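Local coordinates for protein probable transcriptional regulator phnF (Escherichia coli, PDB 2FA1) that is probably a DNA-binding transcriptional regulator of the GntR/HutC family, encoded in the operon for alkylphosphonate uptake and C-P lyase, seen here as its C-terminal effector-binding domain, at residues A7-N12 and T53-N58; S106-R109 and K113-Q116. All coordinates share one frame; numbering follows the deposited sequence.

Contact 1 of 2, residues A7-N12 and T53-N58; sequences ARFSQN and TLRRVN
Arg55 reaches from strand 47-57 to strand 9-12 and meets Gln11 and Phe9 there. The strand segments run nearly antiparallel (154°) but stay 12.2 Å apart at their axes, too far for backbone pairing; side chains and a water span the distance. With CG anti to the backbone N (chi1 170°) and the chain straight as far as NE, Arg55 delivers its guanidinium to the other strand. Arg55 NH1 donates to Gln11 OE1 at 3.2 Å, the oxygen lying in the guanidinium plane; the two side chains lie alongside, pointing in opposite senses. Gln11 was modelled in two conformers, and this bond, seen in the one described, may not be permanent. A water accepts from Arg55 NH1 and donates to Ser10 O. Arg55 NH2 comes closest to Phe9 at CD2, 4.0 Å away; Arg55 CZ is 5.2 Å from the Phe9 ring centroid, long and at most weakly attractive. Phe9 CZ meets both methyls of Val57, CG2 at 4.2 Å, while Arg8 CG lies over one ring face. Arg55 NH1 is thus met by neutral acceptors, Ser10 O through water and, in this conformer, the Gln11 amide directly: hydrogen bonds with no carboxylate partner across the contact.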
ATOM      1  N   ALA A   7      10.508   8.344  -0.160  1.00 34.18           N
ATOM      2  CA  ALA A   7       9.930   9.398   0.647  1.00 33.88           C
ATOM      3  C   ALA A   7      10.789   9.626   1.871  1.00 33.05           C
ATOM      4  O   ALA A   7      11.550   8.749   2.305  1.00 32.61           O
ATOM      5  CB  ALA A   7       8.455   9.077   1.023  1.00 33.66           C
ATOM      6  N   ARG A   8      10.650  10.831   2.411  1.00 32.32           N
ATOM      7  CA  ARG A   8      11.337  11.284   3.617  1.00 32.41           C
ATOM      8  C   ARG A   8      11.192  10.300   4.743  1.00 31.28           C
ATOM      9  O   ARG A   8      12.209   9.920   5.334  1.00 33.75           O
ATOM     10  CB  ARG A   8      10.809  12.684   4.013  1.00 33.16           C
ATOM     11  CG  ARG A   8      11.391  13.308   5.271  1.00 34.74           C
ATOM     12  CD  ARG A   8      12.771  13.947   5.064  1.00 35.22           C
ATOM     13  NE  ARG A   8      13.560  13.674   6.260  1.00 38.76           N
ATOM     14  CZ  ARG A   8      13.562  14.424   7.352  1.00 37.60           C
ATOM     15  NH1 ARG A   8      12.919  15.590   7.410  1.00 34.76           N
ATOM     16  NH2 ARG A   8      14.280  14.027   8.385  1.00 38.59           N
ATOM     17  N   PHE A   9       9.962   9.852   5.053  1.00 27.57           N
ATOM     18  CA  PHE A   9       9.713   8.962   6.217  1.00 26.09           C
ATOM     19  C   PHE A   9       9.167   7.596   5.772  1.00 25.83           C
ATOM     20  O   PHE A   9       8.459   7.562   4.794  1.00 22.52           O
ATOM     21  CB  PHE A   9       8.679   9.609   7.132  1.00 25.24           C
ATOM     22  CG  PHE A   9       9.143  10.926   7.722  1.00 26.65           C
ATOM     23  CD1 PHE A   9       8.661  12.119   7.214  1.00 26.46           C
ATOM     24  CD2 PHE A   9      10.113  10.945   8.724  1.00 30.53           C
ATOM     25  CE1 PHE A   9       9.128  13.371   7.683  1.00 26.48           C
ATOM     26  CE2 PHE A   9      10.563  12.199   9.240  1.00 28.21           C
ATOM     27  CZ  PHE A   9      10.056  13.373   8.744  1.00 26.79           C
ATOM     28  N   SER A  10       9.444   6.504   6.509  1.00 26.17           N
ATOM     29  CA  SER A  10       8.858   5.142   6.212  1.00 27.16           C
ATOM     30  C   SER A  10       7.969   4.710   7.344  1.00 26.52           C
ATOM     31  O   SER A  10       8.327   4.899   8.521  1.00 26.18           O
ATOM     32  CB  SER A  10       9.930   4.036   6.043  1.00 28.40           C
ATOM     33  OG  SER A  10      10.787   4.294   4.944  1.00 32.58           O
ATOM     34  N   GLN A  11       6.766   4.199   7.060  0.50 25.43           N
ATOM     35  CA  GLN A  11       5.880   3.657   8.109  0.50 25.83           C
ATOM     36  C   GLN A  11       5.530   2.210   7.760  0.50 25.89           C
ATOM     37  O   GLN A  11       5.168   1.910   6.636  0.50 24.02           O
ATOM     38  CB  GLN A  11       4.570   4.485   8.335  0.50 25.75           C
ATOM     39  CG  GLN A  11       4.679   5.841   9.199  0.50 27.14           C
ATOM     40  CD  GLN A  11       3.389   6.749   9.209  0.50 25.79           C
ATOM     41  OE1 GLN A  11       3.278   7.702  10.015  0.50 26.12           O
ATOM     42  NE2 GLN A  11       2.410   6.433   8.339  0.50 30.69           N
ATOM     43  N   ASN A  12       5.630   1.316   8.738  1.00 25.73           N
ATOM     44  CA  ASN A  12       5.244  -0.070   8.551  1.00 26.92           C
ATOM     45  C   ASN A  12       3.732  -0.238   8.332  1.00 27.00           C
ATOM     46  O   ASN A  12       2.870   0.164   9.135  1.00 28.95           O
ATOM     47  CB  ASN A  12       5.846  -0.901   9.704  1.00 26.48           C
ATOM     48  CG  ASN A  12       5.505  -2.388   9.663  1.00 32.82           C
ATOM     49  OD1 ASN A  12       4.571  -2.857   9.017  1.00 35.29           O
ATOM     50  ND2 ASN A  12       6.311  -3.162  10.412  1.00 39.06           N
ATOM     51  N   THR A  53      -6.625  11.208  15.084  1.00  9.69           N
ATOM     52  CA  THR A  53      -5.233  11.489  15.553  1.00 10.95           C
ATOM     53  C   THR A  53      -4.490  12.116  14.394  1.00  9.81           C
ATOM     54  O   THR A  53      -4.856  11.991  13.219  1.00  9.85           O
ATOM     55  CB  THR A  53      -4.484  10.196  15.954  1.00 12.47           C
ATOM     56  OG1 THR A  53      -4.449   9.249  14.854  1.00 14.57           O
ATOM     57  CG2 THR A  53      -5.261   9.421  17.173  1.00 12.39           C
ATOM     58  N   LEU A  54      -3.382  12.794  14.780  1.00  9.78           N
ATOM     59  CA  LEU A  54      -2.558  13.385  13.699  1.00 10.96           C
ATOM     60  C   LEU A  54      -1.087  13.318  14.142  1.00 12.71           C
ATOM     61  O   LEU A  54      -0.763  13.579  15.319  1.00 13.60           O
ATOM     62  CB  LEU A  54      -2.922  14.841  13.640  1.00 12.39           C
ATOM     63  CG  LEU A  54      -2.268  15.658  12.505  1.00 12.49           C
ATOM     64  CD1 LEU A  54      -2.671  15.235  11.171  1.00 14.62           C
ATOM     65  CD2 LEU A  54      -2.502  17.117  12.734  1.00 15.29           C
ATOM     66  N   ARG A  55      -0.249  13.025  13.150  1.00 11.62           N
ATOM     67  CA  ARG A  55       1.247  13.029  13.398  1.00 12.13           C
ATOM     68  C   ARG A  55       1.734  14.309  12.673  1.00 12.21           C
ATOM     69  O   ARG A  55       1.389  14.526  11.442  1.00 10.91           O
ATOM     70  CB  ARG A  55       1.828  11.758  12.809  1.00 13.68           C
ATOM     71  CG  ARG A  55       3.378  11.896  12.837  1.00 18.81           C
ATOM     72  CD  ARG A  55       4.096  10.691  12.168  1.00 25.85           C
ATOM     73  NE  ARG A  55       5.558  10.883  12.262  1.00 28.29           N
ATOM     74  CZ  ARG A  55       6.434  10.062  11.686  1.00 27.35           C
ATOM     75  NH1 ARG A  55       5.997   9.045  10.964  1.00 27.44           N
ATOM     76  NH2 ARG A  55       7.726  10.267  11.817  1.00 26.94           N
ATOM     77  N   ARG A  56       2.599  15.090  13.360  1.00 10.47           N
ATOM     78  CA  ARG A  56       3.195  16.282  12.729  1.00 11.34           C
ATOM     79  C   ARG A  56       4.678  16.153  12.976  1.00 11.92           C
ATOM     80  O   ARG A  56       5.109  15.494  13.951  1.00 15.36           O
ATOM     81  CB  ARG A  56       2.773  17.528  13.439  1.00 14.48           C
ATOM     82  CG  ARG A  56       1.292  17.888  13.235  1.00 13.81           C
ATOM     83  CD  ARG A  56       0.944  19.305  13.959  1.00 12.53           C
ATOM     84  NE  ARG A  56      -0.438  19.671  13.628  1.00 12.23           N
ATOM     85  CZ  ARG A  56      -0.862  20.337  12.553  1.00 10.74           C
ATOM     86  NH1 ARG A  56      -0.009  20.904  11.666  1.00 12.91           N
ATOM     87  NH2 ARG A  56      -2.190  20.474  12.383  1.00 14.13           N
ATOM     88  N   VAL A  57       5.426  16.800  12.134  1.00  9.75           N
ATOM     89  CA  VAL A  57       6.908  16.946  12.343  1.00 11.68           C
ATOM     90  C   VAL A  57       7.269  18.414  12.083  1.00 10.49           C
ATOM     91  O   VAL A  57       6.944  18.984  11.054  1.00 11.78           O
ATOM     92  CB  VAL A  57       7.657  16.066  11.421  1.00 12.20           C
ATOM     93  CG1 VAL A  57       9.175  16.361  11.512  1.00 15.25           C
ATOM     94  CG2 VAL A  57       7.374  14.541  11.691  1.00 12.02           C
ATOM     95  N   ASN A  58       7.830  19.058  13.103  1.00 12.03           N
ATOM     96  CA  ASN A  58       8.066  20.505  13.137  1.00 11.61           C
ATOM     97  C   ASN A  58       6.829  21.288  12.688  1.00 12.94           C
ATOM     98  O   ASN A  58       6.927  22.189  11.906  1.00 14.10           O
ATOM     99  CB  ASN A  58       9.349  20.837  12.294  1.00 11.39           C
ATOM    100  CG  ASN A  58      10.578  20.564  13.131  1.00 14.01           C
ATOM    101  OD1 ASN A  58      10.504  20.714  14.361  1.00 16.29           O
ATOM    102  ND2 ASN A  58      11.658  20.007  12.530  1.00 16.26           N
TER
HETATM  103  O   HOH W   1       7.730   7.013  10.203  1.00 34.19           O

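Contact 2 of 2, residues S106-R109 and K113-Q116; sequences SARR and KECQ
Strand 106-109 and the first turn of helix 113-118 are joined by only three residues, and their backbones stay well apart, the nearest CA atoms being those of Arg109 and Glu114 at 9.3 Å. The gap is bridged by Arg108 and Glu114, whose side chains cross at about a right angle. Arg108 places CG between its backbone N and carbonyl carbon (chi1 65°) and then runs extended to NE, which brings the guanidinium to the carboxylate side-on. Both contacting nitrogens use a single oxygen: Arg108 NE donates to Glu114 OE2 at 3.0 Å, and Arg108 NH1 reaches the same OE2 at 2.8 Å. The oxygen lies almost in the guanidinium plane, but the donors come to its syn side from one face of the carboxylate, about 30° out of plane, and the two flat groups are turned 35° apart. This is a side-on salt bridge in which both nitrogens converge on one oxygen, not the two-oxygen bidentate form. It ties strand 98-109, the strand outermost in this chain's antiparallel UTRA sheet, to the helix that follows, and Leu148 of strand 143-150 touches both partners. The second carboxylate oxygen serves the connecting turn: Glu114 OE1 accepts from the backbone N of Gln111, and a water lies 2.8 Å from Glu114 OE1 and 2.7 Å from Arg109 O. Dividing the work between the two oxygens probably fixes the rotation of the carboxylate. On the strand side, Arg108 also packs on Gln6 of the second subunit, and Arg109 on Pro125 of that subunit.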
ATOM      1  N   SER A 106      -5.360   3.032  -1.261  1.00 11.11           N
ATOM      2  CA  SER A 106      -5.566   3.776  -2.509  1.00 11.24           C
ATOM      3  C   SER A 106      -4.766   5.070  -2.516  1.00 13.16           C
ATOM      4  O   SER A 106      -4.199   5.456  -1.522  1.00 13.20           O
ATOM      5  CB  SER A 106      -7.036   4.132  -2.609  1.00 12.57           C
ATOM      6  OG  SER A 106      -7.480   4.895  -1.499  1.00 15.24           O
ATOM      7  N   ALA A 107      -4.855   5.793  -3.637  1.00 10.44           N
ATOM      8  CA  ALA A 107      -4.165   7.129  -3.666  1.00 11.35           C
ATOM      9  C   ALA A 107      -5.116   8.055  -4.344  1.00 14.63           C
ATOM     10  O   ALA A 107      -5.796   7.698  -5.313  1.00 14.40           O
ATOM     11  CB  ALA A 107      -2.842   7.130  -4.376  1.00 15.45           C
ATOM     12  N   ARG A 108      -5.140   9.258  -3.843  1.00 15.23           N
ATOM     13  CA  ARG A 108      -5.966  10.273  -4.502  1.00 20.81           C
ATOM     14  C   ARG A 108      -5.475  11.661  -4.264  1.00 20.84           C
ATOM     15  O   ARG A 108      -4.456  11.865  -3.615  1.00 19.65           O
ATOM     16  CB  ARG A 108      -7.399  10.073  -4.094  1.00 23.33           C
ATOM     17  CG  ARG A 108      -7.637  10.321  -2.599  1.00 28.08           C
ATOM     18  CD  ARG A 108      -9.140  10.564  -2.472  1.00 36.99           C
ATOM     19  NE  ARG A 108      -9.595  10.782  -1.084  1.00 36.80           N
ATOM     20  CZ  ARG A 108      -9.823   9.817  -0.197  1.00 39.05           C
ATOM     21  NH1 ARG A 108     -10.283  10.091   1.025  1.00 31.99           N
ATOM     22  NH2 ARG A 108      -9.591   8.571  -0.528  1.00 37.80           N
ATOM     23  N   ARG A 109      -6.110  12.614  -4.939  1.00 22.96           N
ATOM     24  CA  ARG A 109      -5.611  13.996  -4.914  1.00 25.30           C
ATOM     25  C   ARG A 109      -6.486  14.714  -3.926  1.00 25.21           C
ATOM     26  O   ARG A 109      -7.700  14.647  -4.034  1.00 26.09           O
ATOM     27  CB  ARG A 109      -5.600  14.623  -6.341  1.00 26.05           C
ATOM     28  CG  ARG A 109      -4.292  14.217  -7.116  1.00 28.74           C
ATOM     29  CD  ARG A 109      -4.141  14.844  -8.478  1.00 30.58           C
ATOM     30  NE  ARG A 109      -5.084  14.283  -9.432  1.00 36.41           N
ATOM     31  CZ  ARG A 109      -5.143  14.608 -10.734  1.00 38.53           C
ATOM     32  NH1 ARG A 109      -4.310  15.507 -11.236  1.00 40.84           N
ATOM     33  NH2 ARG A 109      -6.031  14.013 -11.545  1.00 32.87           N
ATOM     34  N   LYS A 113     -12.066  19.207   2.612  1.00 24.89           N
ATOM     35  CA  LYS A 113     -11.726  19.073   4.033  1.00 26.03           C
ATOM     36  C   LYS A 113     -10.445  18.269   4.245  1.00 25.60           C
ATOM     37  O   LYS A 113      -9.787  18.506   5.254  1.00 24.68           O
ATOM     38  CB  LYS A 113     -12.845  18.448   4.854  1.00 27.50           C
ATOM     39  CG  LYS A 113     -13.034  16.906   4.758  1.00 32.44           C
ATOM     40  CD  LYS A 113     -13.120  16.236   3.337  1.00 39.88           C
ATOM     41  CE  LYS A 113     -14.504  16.371   2.650  1.00 39.88           C
ATOM     42  NZ  LYS A 113     -15.000  17.784   2.602  1.00 42.61           N
ATOM     43  N   GLU A 114     -10.054  17.426   3.283  1.00 24.61           N
ATOM     44  CA  GLU A 114      -8.745  16.770   3.344  1.00 25.04           C
ATOM     45  C   GLU A 114      -7.622  17.796   3.293  1.00 24.83           C
ATOM     46  O   GLU A 114      -6.639  17.683   4.066  1.00 25.36           O
ATOM     47  CB  GLU A 114      -8.600  15.765   2.186  1.00 26.06           C
ATOM     48  CG  GLU A 114      -9.577  14.618   2.232  1.00 29.11           C
ATOM     49  CD  GLU A 114      -9.706  13.942   0.874  1.00 32.73           C
ATOM     50  OE1 GLU A 114      -9.247  14.493  -0.197  1.00 30.70           O
ATOM     51  OE2 GLU A 114     -10.317  12.863   0.886  1.00 36.15           O
ATOM     52  N   CYS A 115      -7.746  18.827   2.447  1.00 21.84           N
ATOM     53  CA  CYS A 115      -6.698  19.861   2.326  1.00 22.47           C
ATOM     54  C   CYS A 115      -6.703  20.684   3.609  1.00 22.77           C
ATOM     55  O   CYS A 115      -5.653  21.156   4.043  1.00 20.56           O
ATOM     56  CB  CYS A 115      -6.901  20.836   1.183  1.00 23.94           C
ATOM     57  SG  CYS A 115      -6.804  20.127  -0.429  1.00 26.14           S
ATOM     58  N   GLN A 116      -7.889  20.826   4.232  1.00 21.19           N
ATOM     59  CA  GLN A 116      -7.965  21.639   5.456  1.00 22.13           C
ATOM     60  C   GLN A 116      -7.311  20.916   6.609  1.00 20.30           C
ATOM     61  O   GLN A 116      -6.422  21.510   7.300  1.00 20.03           O
ATOM     62  CB  GLN A 116      -9.418  22.108   5.777  1.00 22.40           C
ATOM     63  CG  GLN A 116      -9.531  22.874   7.132  0.50 23.26           C
ATOM     64  CD  GLN A 116     -10.980  23.295   7.513  0.50 25.93           C
ATOM     65  OE1 GLN A 116     -11.222  23.854   8.596  0.50 30.87           O
ATOM     66  NE2 GLN A 116     -11.928  23.019   6.642  0.50 30.04           N
TER
HETATM   67  O   HOH W   2      -9.952  13.764  -2.831  1.00 27.21           O

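In the fold
Contact 1 closes along the chain before contact 2 opens, and the two lie about 16 Å apart between centres, with nearest atoms about 7 Å apart and no touch. Both reach the six-stranded antiparallel sheet, at strands well separated in its order: 53-58 lies on strand 47-57, next to one outermost strand, and 106-109 on strand 98-109, the other. Each is a surface contact, and each adds a peripheral element, strand 9-12 beside strand 154-159 in one case and helix 113-118 in the other. Across the dimer, Ser10 OG of contact 1 is hydrogen-bonded to Arg104 of the second subunit, on the strand 98-109 that carries 106-109 of contact 2 in that subunit.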